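CRISPR-associated endoribonuclease Cse3 (Thermus thermophilus, PDB 2Y8Y) cleaves CRISPR transcripts into crRNA and retains the RNA after it is processed. Local coordinates at residues A[8-13]-A[81-86]; A[100-105]-A[177-182]. All coordinates share one frame; numbering follows the deposited sequence.

Overall arrangement
Contacts 1 and 2 join antiparallel strands in two separate sheets of a ferredoxin-like protein. Contact 1 (8-13 with 81-86) closes before contact 2 (100-105 with 177-182) opens, and its second strand, 81-89, leads directly to 98-110, the first strand of contact 2. Their centres lie 21 Å apart and their nearest atoms about 12 Å apart, so the two do not touch. Neither belongs to the active site: the nearest atom is about 14 Å from the bound RNA for contact 1 and about 11 Å for contact 2. Contact 1 nevertheless packs against helix 26-34, which carries Tyr27, a residue inferred to stabilise the transition state.

Contact 1. Residues A[8-13]-A[81-86]; sequences TKLVLN and AQVFPP
Val11 and Gln82 bond to each other twice through their backbones, Val11 N reaching Gln82 O at 2.9 Å in a nearly straight bond (172°) and Gln82 N returning to Val11 O. A third bond runs from Phe84 N to Lys9 O at 3.0 Å. Beyond it water 1 accepts from Lys9 N and donates to Pro85 O, bridging the strands where the pairing ends. Lys9 and Phe84 run side by side on the outer surface. The extended lysine chain leaves with CG anti to the backbone N (chi1 177°), its CE lies over one ring face, offset toward the rim, and NZ stands 4.5 Å from the ring centroid in a cation-pi contact, 22° off the ring normal. Val11 CG2 approaches the same ring obliquely, 3.7 Å from Phe84 CE1. The four-stranded sheet has the ferredoxin-like order, with strand 5-12 inside, between 62-67 and the edge strand 81-89. On the face opposite Val11 and Gln82 the packing is apolar: Leu10 CD2 fits against both methyls of Val83, 3.8 Å from CG2, and Leu12 CD1 meets Ala81 CB at the same distance. Leu33 and Met29 of helix 26-34 cover these leucines. At the far end Thr8 OG1, hydrogen-bonded to Trp73 NE1, lies alongside the Pro86 ring, 3.6 Å from its CB.

Contact 2. Residues A[100-105]-A[177-182]; sequences RFRLRA and AVLFEG
Leu103 O accepts the backbone N-H of Phe180 at 2.8 Å and also has the CB and ring edge of Phe180 beside it, CD2 at 3.6 Å. Leu103 N bonds back to Phe180 O, and the same reciprocal pairing joins Ala105 with Val178 and Phe101 with Gly182, six backbone bonds in all. On the face that carries Arg102, Arg104, Leu179 and Glu181, Arg102 NH2 and Glu181 OE2 make a salt bridge; the modelled 2.5 Å is too short for its exact length to be trusted, and the bond is bent, with OE2 tilted from the guanidinium plane. The guanidinium and carboxylate planes stand 77° apart, and OE2 is met from above the carboxylate plane. The bend at chi3 of Arg102 (-71°) turns NE out of the extended line of the chain, and NH1 comes to rest 3.7 Å from Leu179 CD2. The other leucine methyl, CD1, sits 3.9 Å from both Arg102 CG and Arg104 CB. Farther along, Arg104 NE donates to water 2, which gives a weak bond to Ala177 O.

The opposite face, with Phe101, Leu103, Ala105, Val178 and Phe180, is apolar. Phe101 holds CG between its backbone N and carbonyl carbon (chi1 76°), and the ring folds over the neighbouring strand, with Gly182 N 3.5 Å above its plane and CE1 3.4 Å from Gly182 CA. This cross-strand cover of a glycine backbone is the arrangement known as aromatic rescue of glycine. Phe101 CE2 also touches Phe180 CB, while Ala105 CB meets the edge of the Phe180 ring. Leu130 and Trp129 of helix 123-136 close over this layer. With 150-160 beyond one strand and 211-214 beyond the other, 98-110 and 173-186 form the central antiparallel pair characteristic of a ferredoxin-like sheet.

Contact 1. Residues A[8-13]-A[81-86]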
ATOM      1  N   THR A   8       7.099  -9.468   1.796  1.00 12.47           N
ATOM      2  CA  THR A   8       8.292  -9.800   1.026  1.00 13.88           C
ATOM      3  C   THR A   8       8.989  -8.524   0.607  1.00 14.74           C
ATOM      4  O   THR A   8       8.369  -7.636   0.039  1.00 14.42           O
ATOM      5  CB  THR A   8       7.946 -10.577  -0.260  1.00 14.88           C
ATOM      6  OG1 THR A   8       7.158 -11.727   0.074  1.00 14.47           O
ATOM      7  CG2 THR A   8       9.212 -11.014  -1.004  1.00 15.30           C
ATOM      8  N   LYS A   9      10.284  -8.440   0.890  1.00 15.39           N
ATOM      9  CA  LYS A   9      11.104  -7.368   0.357  1.00 16.81           C
ATOM     10  C   LYS A   9      11.801  -7.861  -0.899  1.00 16.53           C
ATOM     11  O   LYS A   9      12.533  -8.861  -0.862  1.00 17.42           O
ATOM     12  CB  LYS A   9      12.146  -6.932   1.385  1.00 20.62           C
ATOM     13  CG  LYS A   9      13.101  -5.859   0.893  1.00 25.57           C
ATOM     14  CD  LYS A   9      14.022  -5.415   2.016  1.00 31.03           C
ATOM     15  CE  LYS A   9      15.249  -4.700   1.483  1.00 38.90           C
ATOM     16  NZ  LYS A   9      16.250  -4.486   2.566  1.00 45.42           N
ATOM     17  N   LEU A  10      11.568  -7.175  -2.013  1.00 15.82           N
ATOM     18  CA  LEU A  10      12.293  -7.449  -3.249  1.00 18.67           C
ATOM     19  C   LEU A  10      13.237  -6.296  -3.547  1.00 18.95           C
ATOM     20  O   LEU A  10      12.826  -5.138  -3.554  1.00 18.67           O
ATOM     21  CB  LEU A  10      11.329  -7.621  -4.428  1.00 16.72           C
ATOM     22  CG  LEU A  10      10.164  -8.598  -4.281  1.00 17.85           C
ATOM     23  CD1 LEU A  10       9.187  -8.442  -5.437  1.00 21.49           C
ATOM     24  CD2 LEU A  10      10.644 -10.044  -4.188  1.00 18.93           C
ATOM     25  N   VAL A  11      14.510  -6.601  -3.779  1.00 19.41           N
ATOM     26  CA  VAL A  11      15.440  -5.582  -4.241  1.00 23.20           C
ATOM     27  C   VAL A  11      15.663  -5.804  -5.728  1.00 22.96           C
ATOM     28  O   VAL A  11      16.332  -6.748  -6.133  1.00 21.83           O
ATOM     29  CB  VAL A  11      16.767  -5.615  -3.470  1.00 21.90           C
ATOM     30  CG1 VAL A  11      17.732  -4.605  -4.051  1.00 27.21           C
ATOM     31  CG2 VAL A  11      16.526  -5.324  -2.000  1.00 23.44           C
ATOM     32  N   LEU A  12      15.067  -4.950  -6.549  1.00 23.40           N
ATOM     33  CA  LEU A  12      15.112  -5.166  -7.990  1.00 24.36           C
ATOM     34  C   LEU A  12      16.475  -4.850  -8.607  1.00 27.06           C
ATOM     35  O   LEU A  12      17.205  -3.976  -8.138  1.00 28.78           O
ATOM     36  CB  LEU A  12      13.985  -4.414  -8.702  1.00 27.73           C
ATOM     37  CG  LEU A  12      12.661  -5.182  -8.859  1.00 27.20           C
ATOM     38  CD1 LEU A  12      12.114  -5.656  -7.520  1.00 23.86           C
ATOM     39  CD2 LEU A  12      11.628  -4.343  -9.591  1.00 26.14           C
ATOM     40  N   ASN A  13      16.808  -5.589  -9.658  1.00 26.04           N
ATOM     41  CA  ASN A  13      18.096  -5.462 -10.322  1.00 27.97           C
ATOM     42  C   ASN A  13      18.007  -4.546 -11.536  1.00 28.31           C
ATOM     43  O   ASN A  13      17.390  -4.899 -12.538  1.00 31.38           O
ATOM     44  CB  ASN A  13      18.593  -6.849 -10.733  1.00 29.96           C
ATOM     45  CG  ASN A  13      19.937  -6.810 -11.429  1.00 34.78           C
ATOM     46  OD1 ASN A  13      20.680  -5.830 -11.336  1.00 35.72           O
ATOM     47  ND2 ASN A  13      20.258  -7.884 -12.137  1.00 40.78           N
ATOM     48  N   ALA A  81      15.277  -9.940  -9.324  1.00 28.05           N
ATOM     49  CA  ALA A  81      15.406  -9.327  -8.014  1.00 25.49           C
ATOM     50  C   ALA A  81      16.106 -10.218  -7.000  1.00 25.46           C
ATOM     51  O   ALA A  81      16.172 -11.441  -7.154  1.00 27.55           O
ATOM     52  CB  ALA A  81      14.031  -8.924  -7.491  1.00 24.95           C
ATOM     53  N   GLN A  82      16.639  -9.587  -5.963  1.00 24.87           N
ATOM     54  CA  GLN A  82      17.037 -10.301  -4.769  1.00 26.92           C
ATOM     55  C   GLN A  82      15.791 -10.419  -3.905  1.00 23.82           C
ATOM     56  O   GLN A  82      15.222  -9.411  -3.478  1.00 22.75           O
ATOM     57  CB  GLN A  82      18.134  -9.543  -4.028  1.00 30.45           C
ATOM     58  CG  GLN A  82      18.610 -10.235  -2.769  1.00 44.34           C
ATOM     59  CD  GLN A  82      19.789  -9.529  -2.136  1.00 59.27           C
ATOM     60  OE1 GLN A  82      20.214  -8.470  -2.601  1.00 67.34           O
ATOM     61  NE2 GLN A  82      20.327 -10.113  -1.070  1.00 59.55           N
ATOM     62  N   VAL A  83      15.337 -11.649  -3.687  1.00 22.98           N
ATOM     63  CA  VAL A  83      14.154 -11.907  -2.872  1.00 23.21           C
ATOM     64  C   VAL A  83      14.569 -12.224  -1.446  1.00 27.50           C
ATOM     65  O   VAL A  83      15.182 -13.252  -1.191  1.00 26.46           O
ATOM     66  CB  VAL A  83      13.342 -13.111  -3.401  1.00 26.47           C
ATOM     67  CG1 VAL A  83      12.078 -13.313  -2.568  1.00 29.18           C
ATOM     68  CG2 VAL A  83      13.008 -12.939  -4.876  1.00 27.31           C
ATOM     69  N   PHE A  84      14.251 -11.338  -0.513  1.00 24.02           N
ATOM     70  CA  PHE A  84      14.485 -11.640   0.893  1.00 22.49           C
ATOM     71  C   PHE A  84      13.414 -12.624   1.347  1.00 20.10           C
ATOM     72  O   PHE A  84      12.288 -12.581   0.855  1.00 22.88           O
ATOM     73  CB  PHE A  84      14.465 -10.355   1.726  1.00 23.37           C
ATOM     74  CG  PHE A  84      15.714  -9.531   1.583  1.00 26.19           C
ATOM     75  CD1 PHE A  84      16.000  -8.880   0.395  1.00 27.80           C
ATOM     76  CD2 PHE A  84      16.612  -9.424   2.631  1.00 32.35           C
ATOM     77  CE1 PHE A  84      17.155  -8.135   0.257  1.00 36.36           C
ATOM     78  CE2 PHE A  84      17.773  -8.677   2.498  1.00 38.30           C
ATOM     79  CZ  PHE A  84      18.041  -8.033   1.311  1.00 37.35           C
ATOM     80  N   PRO A  85      13.761 -13.526   2.270  1.00 23.29           N
ATOM     81  CA  PRO A  85      12.803 -14.524   2.755  1.00 23.24           C
ATOM     82  C   PRO A  85      11.481 -13.881   3.174  1.00 21.85           C
ATOM     83  O   PRO A  85      11.467 -13.005   4.036  1.00 22.11           O
ATOM     84  CB  PRO A  85      13.525 -15.131   3.963  1.00 23.32           C
ATOM     85  CG  PRO A  85      14.966 -15.004   3.618  1.00 29.02           C
ATOM     86  CD  PRO A  85      15.095 -13.697   2.873  1.00 27.52           C
ATOM     87  N   PRO A  86      10.371 -14.295   2.550  1.00 18.80           N
ATOM     88  CA  PRO A  86       9.082 -13.736   2.963  1.00 17.95           C
ATOM     89  C   PRO A  86       8.833 -13.987   4.439  1.00 19.70           C
ATOM     90  O   PRO A  86       9.171 -15.056   4.941  1.00 21.35           O
ATOM     91  CB  PRO A  86       8.081 -14.506   2.104  1.00 18.16           C
ATOM     92  CG  PRO A  86       8.858 -14.841   0.875  1.00 20.28           C
ATOM     93  CD  PRO A  86      10.235 -15.183   1.383  1.00 18.63           C
TER
HETATM   94  O   HOH W   1      11.197 -10.382   2.714  1.00 23.25           O

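Contact 2. Residues A[100-105]-A[177-182]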
ATOM      1  N   ARG A 100       3.860   3.925  14.329  1.00 11.94           N
ATOM      2  CA  ARG A 100       4.217   4.725  13.162  1.00 10.99           C
ATOM      3  C   ARG A 100       3.586   4.100  11.936  1.00 10.75           C
ATOM      4  O   ARG A 100       3.336   2.889  11.891  1.00 11.45           O
ATOM      5  CB  ARG A 100       5.736   4.766  12.985  1.00 14.61           C
ATOM      6  CG  ARG A 100       6.487   5.355  14.161  1.00 16.85           C
ATOM      7  CD  ARG A 100       8.008   5.246  13.971  1.00 25.71           C
ATOM      8  NE  ARG A 100       8.487   3.873  14.118  1.00 33.14           N
ATOM      9  CZ  ARG A 100       8.802   3.066  13.108  1.00 42.81           C
ATOM     10  NH1 ARG A 100       8.701   3.486  11.855  1.00 44.33           N
ATOM     11  NH2 ARG A 100       9.227   1.832  13.353  1.00 46.57           N
ATOM     12  N   PHE A 101       3.316   4.917  10.927  1.00 10.71           N
ATOM     13  CA  PHE A 101       2.766   4.379   9.688  1.00 10.77           C
ATOM     14  C   PHE A 101       3.333   5.062   8.454  1.00 10.89           C
ATOM     15  O   PHE A 101       3.838   6.192   8.513  1.00 10.65           O
ATOM     16  CB  PHE A 101       1.238   4.479   9.664  1.00 10.07           C
ATOM     17  CG  PHE A 101       0.730   5.870   9.390  1.00  9.38           C
ATOM     18  CD1 PHE A 101       0.553   6.773  10.426  1.00 10.54           C
ATOM     19  CD2 PHE A 101       0.455   6.277   8.088  1.00 11.21           C
ATOM     20  CE1 PHE A 101       0.109   8.072  10.179  1.00 11.02           C
ATOM     21  CE2 PHE A 101       0.011   7.577   7.828  1.00 11.39           C
ATOM     22  CZ  PHE A 101      -0.168   8.475   8.868  1.00  9.69           C
ATOM     23  N   ARG A 102       3.236   4.348   7.342  1.00  9.75           N
ATOM     24  CA  ARG A 102       3.554   4.879   6.027  1.00 10.85           C
ATOM     25  C   ARG A 102       2.469   4.392   5.081  1.00  9.77           C
ATOM     26  O   ARG A 102       2.045   3.229   5.150  1.00 10.42           O
ATOM     27  CB  ARG A 102       4.931   4.379   5.581  1.00 13.44           C
ATOM     28  CG  ARG A 102       5.354   4.854   4.194  1.00 15.97           C
ATOM     29  CD  ARG A 102       6.789   4.471   3.871  1.00 17.43           C
ATOM     30  NE  ARG A 102       7.719   5.265   4.670  1.00 26.07           N
ATOM     31  CZ  ARG A 102       8.572   6.159   4.172  1.00 35.23           C
ATOM     32  NH1 ARG A 102       8.637   6.376   2.866  1.00 36.14           N
ATOM     33  NH2 ARG A 102       9.382   6.826   4.984  1.00 40.57           N
ATOM     34  N   LEU A 103       1.993   5.291   4.217  1.00  9.80           N
ATOM     35  CA  LEU A 103       0.954   4.940   3.260  1.00  8.38           C
ATOM     36  C   LEU A 103       1.096   5.789   2.023  1.00  8.33           C
ATOM     37  O   LEU A 103       0.981   7.019   2.095  1.00 10.37           O
ATOM     38  CB  LEU A 103      -0.449   5.163   3.838  1.00  9.22           C
ATOM     39  CG  LEU A 103      -1.612   5.087   2.835  1.00  8.83           C
ATOM     40  CD1 LEU A 103      -1.703   3.673   2.215  1.00  8.36           C
ATOM     41  CD2 LEU A 103      -2.943   5.499   3.502  1.00 11.90           C
ATOM     42  N   ARG A 104       1.324   5.136   0.888  1.00  9.47           N
ATOM     43  CA  ARG A 104       1.303   5.822  -0.393  1.00  9.76           C
ATOM     44  C   ARG A 104      -0.074   5.594  -0.993  1.00 10.28           C
ATOM     45  O   ARG A 104      -0.448   4.454  -1.261  1.00 10.01           O
ATOM     46  CB  ARG A 104       2.373   5.250  -1.324  1.00  9.88           C
ATOM     47  CG  ARG A 104       2.735   6.215  -2.447  1.00  9.93           C
ATOM     48  CD  ARG A 104       3.709   5.599  -3.447  1.00 11.77           C
ATOM     49  NE  ARG A 104       4.274   6.628  -4.310  1.00 13.33           N
ATOM     50  CZ  ARG A 104       5.042   6.383  -5.361  1.00 14.25           C
ATOM     51  NH1 ARG A 104       5.325   5.130  -5.700  1.00 16.54           N
ATOM     52  NH2 ARG A 104       5.516   7.396  -6.079  1.00 15.69           N
ATOM     53  N   ALA A 105      -0.833   6.672  -1.189  1.00  9.24           N
ATOM     54  CA  ALA A 105      -2.256   6.563  -1.507  1.00  9.71           C
ATOM     55  C   ALA A 105      -2.666   7.485  -2.631  1.00  9.91           C
ATOM     56  O   ALA A 105      -1.896   8.331  -3.062  1.00 10.90           O
ATOM     57  CB  ALA A 105      -3.083   6.899  -0.291  1.00 11.15           C
ATOM     58  N   ALA A 177      -0.217  10.246  -6.558  1.00 11.37           N
ATOM     59  CA  ALA A 177       0.316   9.387  -5.514  1.00 11.00           C
ATOM     60  C   ALA A 177       0.866  10.259  -4.398  1.00 12.05           C
ATOM     61  O   ALA A 177       1.822  11.015  -4.597  1.00 12.26           O
ATOM     62  CB  ALA A 177       1.406   8.493  -6.084  1.00 11.50           C
ATOM     63  N   VAL A 178       0.252  10.145  -3.225  1.00 10.36           N
ATOM     64  CA  VAL A 178       0.593  10.962  -2.080  1.00 10.41           C
ATOM     65  C   VAL A 178       1.180  10.043  -1.018  1.00  9.48           C
ATOM     66  O   VAL A 178       0.511   9.091  -0.576  1.00 10.13           O
ATOM     67  CB  VAL A 178      -0.665  11.659  -1.534  1.00  9.14           C
ATOM     68  CG1 VAL A 178      -0.322  12.525  -0.334  1.00 11.62           C
ATOM     69  CG2 VAL A 178      -1.304  12.499  -2.609  1.00 10.14           C
ATOM     70  N   LEU A 179       2.427  10.301  -0.632  1.00  9.64           N
ATOM     71  CA  LEU A 179       3.116   9.498   0.366  1.00  9.28           C
ATOM     72  C   LEU A 179       2.994  10.136   1.745  1.00 11.24           C
ATOM     73  O   LEU A 179       3.591  11.190   2.009  1.00 11.70           O
ATOM     74  CB  LEU A 179       4.592   9.333  -0.016  1.00 11.48           C
ATOM     75  CG  LEU A 179       5.427   8.474   0.934  1.00 10.80           C
ATOM     76  CD1 LEU A 179       4.892   7.042   1.001  1.00 11.91           C
ATOM     77  CD2 LEU A 179       6.862   8.481   0.458  1.00 12.47           C
ATOM     78  N   PHE A 180       2.213   9.492   2.614  1.00 10.30           N
ATOM     79  CA  PHE A 180       1.987   9.949   3.982  1.00  9.80           C
ATOM     80  C   PHE A 180       2.871   9.166   4.942  1.00  9.76           C
ATOM     81  O   PHE A 180       3.056   7.949   4.784  1.00 10.34           O
ATOM     82  CB  PHE A 180       0.548   9.658   4.429  1.00 10.51           C
ATOM     83  CG  PHE A 180      -0.533  10.367   3.654  1.00  8.97           C
ATOM     84  CD1 PHE A 180      -0.845  11.705   3.906  1.00 10.90           C
ATOM     85  CD2 PHE A 180      -1.312   9.661   2.747  1.00  9.80           C
ATOM     86  CE1 PHE A 180      -1.900  12.331   3.240  1.00  9.95           C
ATOM     87  CE2 PHE A 180      -2.353  10.273   2.074  1.00 10.83           C
ATOM     88  CZ  PHE A 180      -2.640  11.622   2.316  1.00 11.32           C
ATOM     89  N   GLU A 181       3.388   9.847   5.961  1.00 11.35           N
ATOM     90  CA  GLU A 181       4.070   9.179   7.073  1.00 11.52           C
ATOM     91  C   GLU A 181       3.667   9.872   8.357  1.00 15.85           C
ATOM     92  O   GLU A 181       3.561  11.096   8.395  1.00 16.25           O
ATOM     93  CB  GLU A 181       5.581   9.281   6.902  1.00 15.77           C
ATOM     94  CG  GLU A 181       6.356   8.490   7.917  1.00 25.96           C
ATOM     95  CD  GLU A 181       7.829   8.440   7.596  1.00 32.64           C
ATOM     96  OE1 GLU A 181       8.491   9.490   7.704  1.00 35.35           O
ATOM     97  OE2 GLU A 181       8.316   7.351   7.228  1.00 44.24           O
ATOM     98  N   GLY A 182       3.431   9.119   9.419  1.00 12.33           N
ATOM     99  CA  GLY A 182       3.062   9.747  10.667  1.00 14.44           C
ATOM    100  C   GLY A 182       2.929   8.757  11.801  1.00 10.75           C
ATOM    101  O   GLY A 182       3.537   7.687  11.784  1.00 13.84           O
TER
HETATM  102  O   HOH W   2       4.018   9.358  -3.678  1.00 13.48           O